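Side-chain contacts in tripeptidase (Staphylococcus aureus subsp. aureus, PDB 3RZA), which probably hydrolyses tripeptides as a two-metal aminopeptidase of the M20/M25/M40 family, with zinc and calcium bound side by side in its active site: residues A[44-49]-A[97-102]; A[67-72]-A[165-170]; A[160-165]-A[184-189]. All blocks are in the same frame, centred on the assembly; numbering follows the deposited sequence.

Contact 1: A[44-49]-A[97-102]; sequences STIQPI and SHMDTV. With ZN (zinc ion), chain C.
Gln47 turns its flat amide away from Met99 and meets it with aliphatic carbons instead: the selenium of Met99, modelled as selenomethionine, lies 3.6 Å from Gln47 CB and almost as close to CG. The amide end leads away from 97-102, and its NE2 is hydrogen-bonded to Asn75 O and Glu63 OE1. The second flat group, the His98 imidazole, takes no part in the contact with 44-49 and serves the zinc ion, which NE2 binds at 2.1 Å. At its edge, in the ring plane, sits the backbone carbon of Asp100. ND1 makes two weak hydrogen bonds, one to Asp100 O at 2.8 Å and the other to the carboxylate oxygen OD1 of the same residue.

This His-X-Asp order at the end of strand 93-98 is the one found in M20 peptidases, where the histidine is a metal ligand and the aspartate two residues on braces its ring. Asp129 and Asp186 complete the protein ligands of the zinc. Asp100 also reaches the backbone NH of Glu163 through OD2, a second-shell link between the two metal-binding loops.

Met99, between His98 and Asp100, points out of the site toward helix 46-56. Its selenium crosses Gln47 obliquely at the end of an extended CB-CG-SE run (chi2 -173°), and the bend at chi3 brings CE to 4.0 Å from Gln47 CG. Ile46 runs past in the opposite direction, its CG2 touching Met99 CG at 3.9 Å, while its CD1 approaches Met99 O. That carbonyl oxygen is hydrogen-bonded to Ser38 OG, and strand 154-159 packs on Met99 through Ile158.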
# COMPACT_ATOMS: atom_id res chain seq x y z
N SER A 44 4.33 -20.23 -25.84
CA SER A 44 3.72 -20.96 -26.98
C SER A 44 4.34 -20.71 -28.37
O SER A 44 4.22 -21.56 -29.24
CB SER A 44 2.21 -20.67 -27.06
OG SER A 44 1.97 -19.34 -27.40
N THR A 45 4.96 -19.55 -28.58
CA THR A 45 5.62 -19.25 -29.85
C THR A 45 7.04 -19.82 -29.94
O THR A 45 7.41 -20.43 -30.95
CB THR A 45 5.65 -17.76 -30.13
OG1 THR A 45 4.32 -17.29 -30.27
CG2 THR A 45 6.39 -17.46 -31.41
N ILE A 46 7.84 -19.60 -28.90
CA ILE A 46 9.24 -20.08 -28.93
C ILE A 46 9.34 -21.63 -28.84
O ILE A 46 10.25 -22.23 -29.44
CB ILE A 46 10.11 -19.40 -27.84
CG1 ILE A 46 11.59 -19.56 -28.18
CG2 ILE A 46 9.78 -19.95 -26.43
CD1 ILE A 46 12.49 -18.80 -27.27
N GLN A 47 8.38 -22.27 -28.16
CA GLN A 47 8.48 -23.69 -27.87
C GLN A 47 8.55 -24.59 -29.10
O GLN A 47 9.49 -25.38 -29.18
CB GLN A 47 7.40 -24.17 -26.88
CG GLN A 47 7.67 -25.58 -26.29
CD GLN A 47 6.80 -26.66 -26.92
OE1 GLN A 47 6.49 -26.62 -28.11
NE2 GLN A 47 6.43 -27.66 -26.11
N PRO A 48 7.57 -24.49 -30.05
CA PRO A 48 7.70 -25.26 -31.31
C PRO A 48 8.90 -24.89 -32.20
O PRO A 48 9.36 -25.73 -32.96
CB PRO A 48 6.37 -24.98 -32.06
CG PRO A 48 5.49 -24.31 -31.11
CD PRO A 48 6.34 -23.67 -30.07
N ILE A 49 9.38 -23.64 -32.14
CA ILE A 49 10.62 -23.24 -32.85
C ILE A 49 11.85 -23.97 -32.29
O ILE A 49 12.65 -24.52 -33.06
CB ILE A 49 10.83 -21.71 -32.83
CG1 ILE A 49 9.73 -20.98 -33.65
CG2 ILE A 49 12.18 -21.37 -33.37
CD1 ILE A 49 9.70 -19.43 -33.47
N SER A 97 18.08 -25.89 -19.62
CA SER A 97 17.89 -24.45 -19.63
C SER A 97 16.41 -24.18 -19.72
O SER A 97 15.64 -25.09 -19.96
CB SER A 97 18.63 -23.83 -20.81
OG SER A 97 19.98 -23.56 -20.46
N HIS A 98 16.01 -22.95 -19.44
CA HIS A 98 14.60 -22.55 -19.52
C HIS A 98 14.37 -21.58 -20.69
O HIS A 98 15.20 -20.72 -20.96
CB HIS A 98 14.09 -21.98 -18.19
CG HIS A 98 14.74 -20.71 -17.77
ND1 HIS A 98 14.22 -19.47 -18.07
CD2 HIS A 98 15.79 -20.49 -16.94
CE1 HIS A 98 14.96 -18.54 -17.49
NE2 HIS A 98 15.91 -19.13 -16.79
N MSE A 99 13.24 -21.77 -21.39
CA MSE A 99 12.93 -21.01 -22.61
C MSE A 99 12.23 -19.67 -22.35
O MSE A 99 12.13 -18.84 -23.27
CB MSE A 99 12.13 -21.88 -23.57
CG MSE A 99 10.68 -22.05 -23.23
SE MSE A 99 9.87 -23.31 -24.39
CE MSE A 99 10.55 -24.94 -23.56
N ASP A 100 11.72 -19.47 -21.12
CA ASP A 100 11.05 -18.22 -20.74
C ASP A 100 12.02 -17.15 -20.19
O ASP A 100 13.10 -17.46 -19.70
CB ASP A 100 9.90 -18.44 -19.75
CG ASP A 100 10.37 -18.99 -18.38
OD1 ASP A 100 11.21 -19.91 -18.36
OD2 ASP A 100 9.87 -18.52 -17.33
N THR A 101 11.60 -15.88 -20.30
CA THR A 101 12.31 -14.74 -19.72
C THR A 101 11.35 -13.97 -18.80
O THR A 101 10.14 -14.14 -18.88
CB THR A 101 12.76 -13.79 -20.81
OG1 THR A 101 11.61 -13.10 -21.33
CG2 THR A 101 13.43 -14.52 -21.93
N VAL A 102 11.91 -13.08 -17.98
CA VAL A 102 11.08 -12.12 -17.21
C VAL A 102 10.50 -11.06 -18.15
O VAL A 102 10.81 -11.04 -19.37
CB VAL A 102 11.84 -11.43 -16.05
CG1 VAL A 102 12.46 -12.48 -15.10
CG2 VAL A 102 12.88 -10.45 -16.59
ZN ZN C . 17.44 -18.27 -15.58
O HOH W 1 17.01 -17.46 -13.71

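Contact 2: A[67-72]-A[165-170]; sequences AKHPKL and GLIGAK. With CA (calcium ion), chain E.
Ile167 is the residue of 165-170 that meets both His69 and Leu72. Gly165 comes first, with backbone angles that by themselves call for glycine; its carbonyl oxygen receives Lys170 NZ at 3.1 Å. Leu166 follows at the N-cap position and turns its side chain to the far side, onto Asp344 and Ile347 of helix 344-348.

At Ile167 the short helix begins. Its CG2 methyl is carried anti to the backbone N and lands squarely on one face of the His69 imidazole, 3.7 Å from the ring centroid and only 11° off the normal, a clear CH-pi contact. The same methyl touches Leu72 CD2 at 3.8 Å, and it sits in the corner the two residues form, with the ring on one flank and Leu72 about a right angle round from it. Leu72 CD2 also comes to the helix backbone, 4.0 Å from Gly168 N. Lys170, past Ala169, folds its extended chain back over the helix start, and its NZ has a second acceptor in Ser307 O.

The imidazole is steadied from its own loop, because Lys71 N donates to His69 ND1 (3.2 Å, Lys71 N lying 16° out of the ring plane). With ND1 accepting, a neutral ring would carry its proton on NE2. The type I beta turn from His69 to Leu72 supplies His69 O and Leu72 O to a calcium ion, and the 3-10 segment before it supplies Ala67 O. Ala67 O and Leu72 O each bind at 2.4 Å, His69 O is longer, and three waters fill the remaining positions of a loop calcium site built from main-chain oxygens.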
# COMPACT_ATOMS: atom_id res chain seq x y z
N ALA A 67 1.68 -27.47 -20.33
CA ALA A 67 0.77 -26.44 -20.89
C ALA A 67 -0.63 -26.39 -20.25
O ALA A 67 -1.25 -25.33 -20.26
CB ALA A 67 0.65 -26.60 -22.45
N LYS A 68 -1.10 -27.51 -19.70
CA LYS A 68 -2.37 -27.56 -18.92
C LYS A 68 -2.40 -26.65 -17.68
O LYS A 68 -3.48 -26.26 -17.25
CB LYS A 68 -2.68 -29.00 -18.48
CG LYS A 68 -3.10 -29.94 -19.62
CD LYS A 68 -3.52 -31.31 -19.07
CE LYS A 68 -4.95 -31.30 -18.51
NZ LYS A 68 -5.30 -32.61 -17.84
N HIS A 69 -1.24 -26.39 -17.09
CA HIS A 69 -1.12 -25.48 -15.98
C HIS A 69 -1.48 -24.07 -16.46
O HIS A 69 -0.96 -23.63 -17.48
CB HIS A 69 0.30 -25.50 -15.41
CG HIS A 69 0.44 -24.84 -14.08
ND1 HIS A 69 0.39 -23.47 -13.93
CD2 HIS A 69 0.60 -25.35 -12.84
CE1 HIS A 69 0.50 -23.17 -12.64
NE2 HIS A 69 0.65 -24.30 -11.97
N PRO A 70 -2.40 -23.36 -15.76
CA PRO A 70 -2.91 -22.10 -16.30
C PRO A 70 -1.92 -20.93 -16.31
O PRO A 70 -2.19 -19.93 -16.96
CB PRO A 70 -4.09 -21.79 -15.37
CG PRO A 70 -3.65 -22.32 -14.06
CD PRO A 70 -2.97 -23.62 -14.41
N LYS A 71 -0.83 -21.01 -15.55
CA LYS A 71 0.32 -20.06 -15.64
C LYS A 71 1.44 -20.43 -16.66
O LYS A 71 2.46 -19.74 -16.71
CB LYS A 71 0.95 -19.88 -14.24
CG LYS A 71 -0.06 -19.45 -13.13
N LEU A 72 1.25 -21.49 -17.48
CA LEU A 72 2.26 -21.96 -18.45
C LEU A 72 1.65 -22.04 -19.86
O LEU A 72 0.57 -22.60 -20.04
CB LEU A 72 2.79 -23.34 -18.07
CG LEU A 72 3.43 -23.55 -16.69
CD1 LEU A 72 3.74 -25.04 -16.51
CD2 LEU A 72 4.67 -22.73 -16.55
N GLY A 165 8.52 -19.11 -10.83
CA GLY A 165 8.73 -19.94 -9.64
C GLY A 165 8.95 -21.41 -9.96
O GLY A 165 8.38 -22.28 -9.29
N LEU A 166 9.79 -21.68 -10.97
CA LEU A 166 10.20 -23.06 -11.34
C LEU A 166 9.01 -23.97 -11.69
O LEU A 166 9.07 -25.18 -11.48
CB LEU A 166 11.05 -23.68 -10.22
CG LEU A 166 12.11 -22.80 -9.55
CD1 LEU A 166 12.81 -23.59 -8.46
CD2 LEU A 166 13.11 -22.25 -10.56
N ILE A 167 7.94 -23.37 -12.24
CA ILE A 167 6.65 -24.02 -12.36
C ILE A 167 6.67 -25.14 -13.42
O ILE A 167 6.06 -26.19 -13.20
CB ILE A 167 5.50 -22.99 -12.71
CG1 ILE A 167 5.35 -21.92 -11.63
CG2 ILE A 167 4.19 -23.70 -12.89
CD1 ILE A 167 4.91 -22.47 -10.23
N GLY A 168 7.37 -24.92 -14.53
CA GLY A 168 7.55 -25.99 -15.54
C GLY A 168 8.34 -27.17 -15.00
O GLY A 168 7.91 -28.32 -15.18
N ALA A 169 9.46 -26.90 -14.33
CA ALA A 169 10.20 -27.96 -13.60
C ALA A 169 9.30 -28.76 -12.61
O ALA A 169 9.42 -29.99 -12.50
CB ALA A 169 11.41 -27.38 -12.86
N LYS A 170 8.40 -28.05 -11.92
CA LYS A 170 7.42 -28.66 -10.98
C LYS A 170 6.34 -29.50 -11.65
O LYS A 170 5.77 -30.39 -11.02
CB LYS A 170 6.72 -27.59 -10.13
CG LYS A 170 7.60 -27.03 -9.04
CD LYS A 170 7.01 -25.79 -8.39
CE LYS A 170 7.92 -25.29 -7.26
NZ LYS A 170 7.57 -23.94 -6.83
CA CA E . -1.80 -23.05 -20.07
O HOH W 2 -4.22 -23.67 -19.32
O HOH W 3 -2.09 -20.82 -19.53
O HOH W 4 -2.25 -23.25 -22.57

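Contact 3: A[160-165]-A[184-189]; sequences VGEESG and AIDASA. With ZN (zinc ion), chain C; CA (calcium ion), chain D.
Glu162 and Asp186 meet beside the zinc in the two-metal centre characteristic of M20 peptidases, the loop after strand 154-159 supplying one side and strand 186-187 the other.

Metal bonds dominate. Asp186 binds zinc through OD1 at 2.1 Å, with OD2 leaning in at a longer 2.7 Å. Its CG is anti to the backbone N (chi1 -169°), which extends the carboxylate straight to the metal; Tyr362 OH is also hydrogen-bonded to OD1, a second-shell hold on the ligand. Glu163, the next residue after Glu162, grips the calcium ion with both oxygens, unequally: OE2 stands 2.2 Å from the calcium and OE1 2.8 Å. His366 and Asp129 complete the protein ligands of that ion, and Asp129 also serves the zinc, so its carboxylate links the two metals. Water 1 is shared too, at 2.1 Å from the zinc and 2.6 Å from the calcium.

Direct contact between the two segments is confined to oxygen against oxygen. Glu162 OE2 and Asp186 OD2 come within 3.4 Å: two acceptors and a close approach of like charges, not a hydrogen bond. The side chains arrive from opposite directions with their carboxylate planes 75° apart. The cations close by probably make this crowding of carboxylates tolerable.

Hydrogen bonding falls to the other oxygen of Glu162. This residue occupies the place of the glutamate that in M20 relatives acts as general base, consistent with its position beside the metal-bound water. A bend at chi2 (-89°) swings its carboxylate over toward the metals without ligating zinc, and OE1 accepts a hydrogen bond from water 1 at 3.3 Å.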
# COMPACT_ATOMS: atom_id res chain seq x y z
N VAL A 160 9.64 -24.49 -19.16
CA VAL A 160 8.79 -23.30 -19.27
C VAL A 160 8.58 -22.80 -17.85
O VAL A 160 8.88 -23.51 -16.88
CB VAL A 160 7.46 -23.62 -19.92
CG1 VAL A 160 7.64 -23.84 -21.45
CG2 VAL A 160 6.80 -24.84 -19.25
N GLY A 161 8.18 -21.54 -17.72
CA GLY A 161 7.81 -20.99 -16.44
C GLY A 161 8.84 -20.96 -15.33
O GLY A 161 8.46 -20.86 -14.17
N GLU A 162 10.14 -21.06 -15.66
CA GLU A 162 11.17 -20.98 -14.62
C GLU A 162 11.09 -19.66 -13.86
O GLU A 162 11.23 -19.65 -12.64
CB GLU A 162 12.57 -21.20 -15.20
CG GLU A 162 13.69 -21.45 -14.14
CD GLU A 162 14.40 -20.18 -13.58
OE1 GLU A 162 14.15 -19.02 -14.01
OE2 GLU A 162 15.23 -20.36 -12.68
N GLU A 163 10.80 -18.59 -14.58
CA GLU A 163 10.69 -17.24 -14.01
C GLU A 163 9.37 -16.95 -13.30
O GLU A 163 9.24 -15.89 -12.76
CB GLU A 163 10.88 -16.18 -15.11
CG GLU A 163 12.16 -16.30 -15.89
CD GLU A 163 13.37 -15.88 -15.14
OE1 GLU A 163 13.37 -15.75 -13.89
OE2 GLU A 163 14.39 -15.63 -15.81
N SER A 164 8.41 -17.88 -13.34
CA SER A 164 7.20 -17.84 -12.51
C SER A 164 7.30 -18.71 -11.22
O SER A 164 6.28 -18.97 -10.59
CB SER A 164 5.98 -18.29 -13.32
OG SER A 164 5.89 -17.59 -14.53
N GLY A 165 8.52 -19.11 -10.83
CA GLY A 165 8.73 -19.94 -9.64
C GLY A 165 8.95 -21.41 -9.96
O GLY A 165 8.38 -22.28 -9.29
N ALA A 184 22.23 -27.69 -14.73
CA ALA A 184 21.40 -26.54 -15.12
C ALA A 184 22.32 -25.42 -15.59
O ALA A 184 23.15 -24.96 -14.83
CB ALA A 184 20.53 -26.11 -13.97
N ILE A 185 22.19 -25.02 -16.86
CA ILE A 185 23.04 -24.00 -17.46
C ILE A 185 22.37 -22.65 -17.19
O ILE A 185 21.79 -22.03 -18.10
CB ILE A 185 23.27 -24.26 -19.01
CG1 ILE A 185 23.71 -25.72 -19.29
CG2 ILE A 185 24.31 -23.27 -19.58
CD1 ILE A 185 23.72 -26.09 -20.77
N ASP A 186 22.41 -22.21 -15.93
CA ASP A 186 21.56 -21.12 -15.46
C ASP A 186 21.96 -20.51 -14.07
O ASP A 186 21.10 -20.21 -13.26
CB ASP A 186 20.08 -21.62 -15.41
CG ASP A 186 19.05 -20.50 -15.20
OD1 ASP A 186 19.27 -19.39 -15.72
OD2 ASP A 186 18.02 -20.74 -14.54
N ALA A 187 23.26 -20.32 -13.83
CA ALA A 187 23.76 -19.66 -12.59
C ALA A 187 24.27 -18.24 -12.89
O ALA A 187 24.92 -18.03 -13.92
CB ALA A 187 24.85 -20.50 -11.97
N SER A 188 23.96 -17.29 -12.01
CA SER A 188 24.57 -15.94 -12.03
C SER A 188 25.96 -16.03 -11.41
O SER A 188 26.16 -15.76 -10.23
CB SER A 188 23.71 -14.92 -11.26
OG SER A 188 22.45 -14.76 -11.88
N ALA A 189 26.91 -16.47 -12.22
CA ALA A 189 28.29 -16.64 -11.79
C ALA A 189 29.14 -16.69 -13.06
O ALA A 189 28.64 -16.93 -14.14
CB ALA A 189 28.47 -17.93 -10.95
ZN ZN C . 17.44 -18.27 -15.58
CA CA D . 16.02 -15.20 -14.40
O HOH W 1 17.01 -17.46 -13.71

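How the contacts relate
Contacts 1 and 3 are buried and share the zinc centre, His98 and Asp186 holding the same ion. Contact 1 nevertheless touches through apolar and selenium packing on the side away from the metal, whereas contact 3 is nearly all carboxylates, metals and water. Contact 2 is partly exposed and rests on methyl and ring packing beside a separate calcium ion, held by three carbonyl oxygens and three waters where the buried centre relies on charged side chains and histidines. It shares Gly165 with contact 3, and the Ile167 N to Gly161 O bond ties the short helix to the active-site loop. Contacts 1 and 2 do not touch, their nearest atoms being about 7 Å apart.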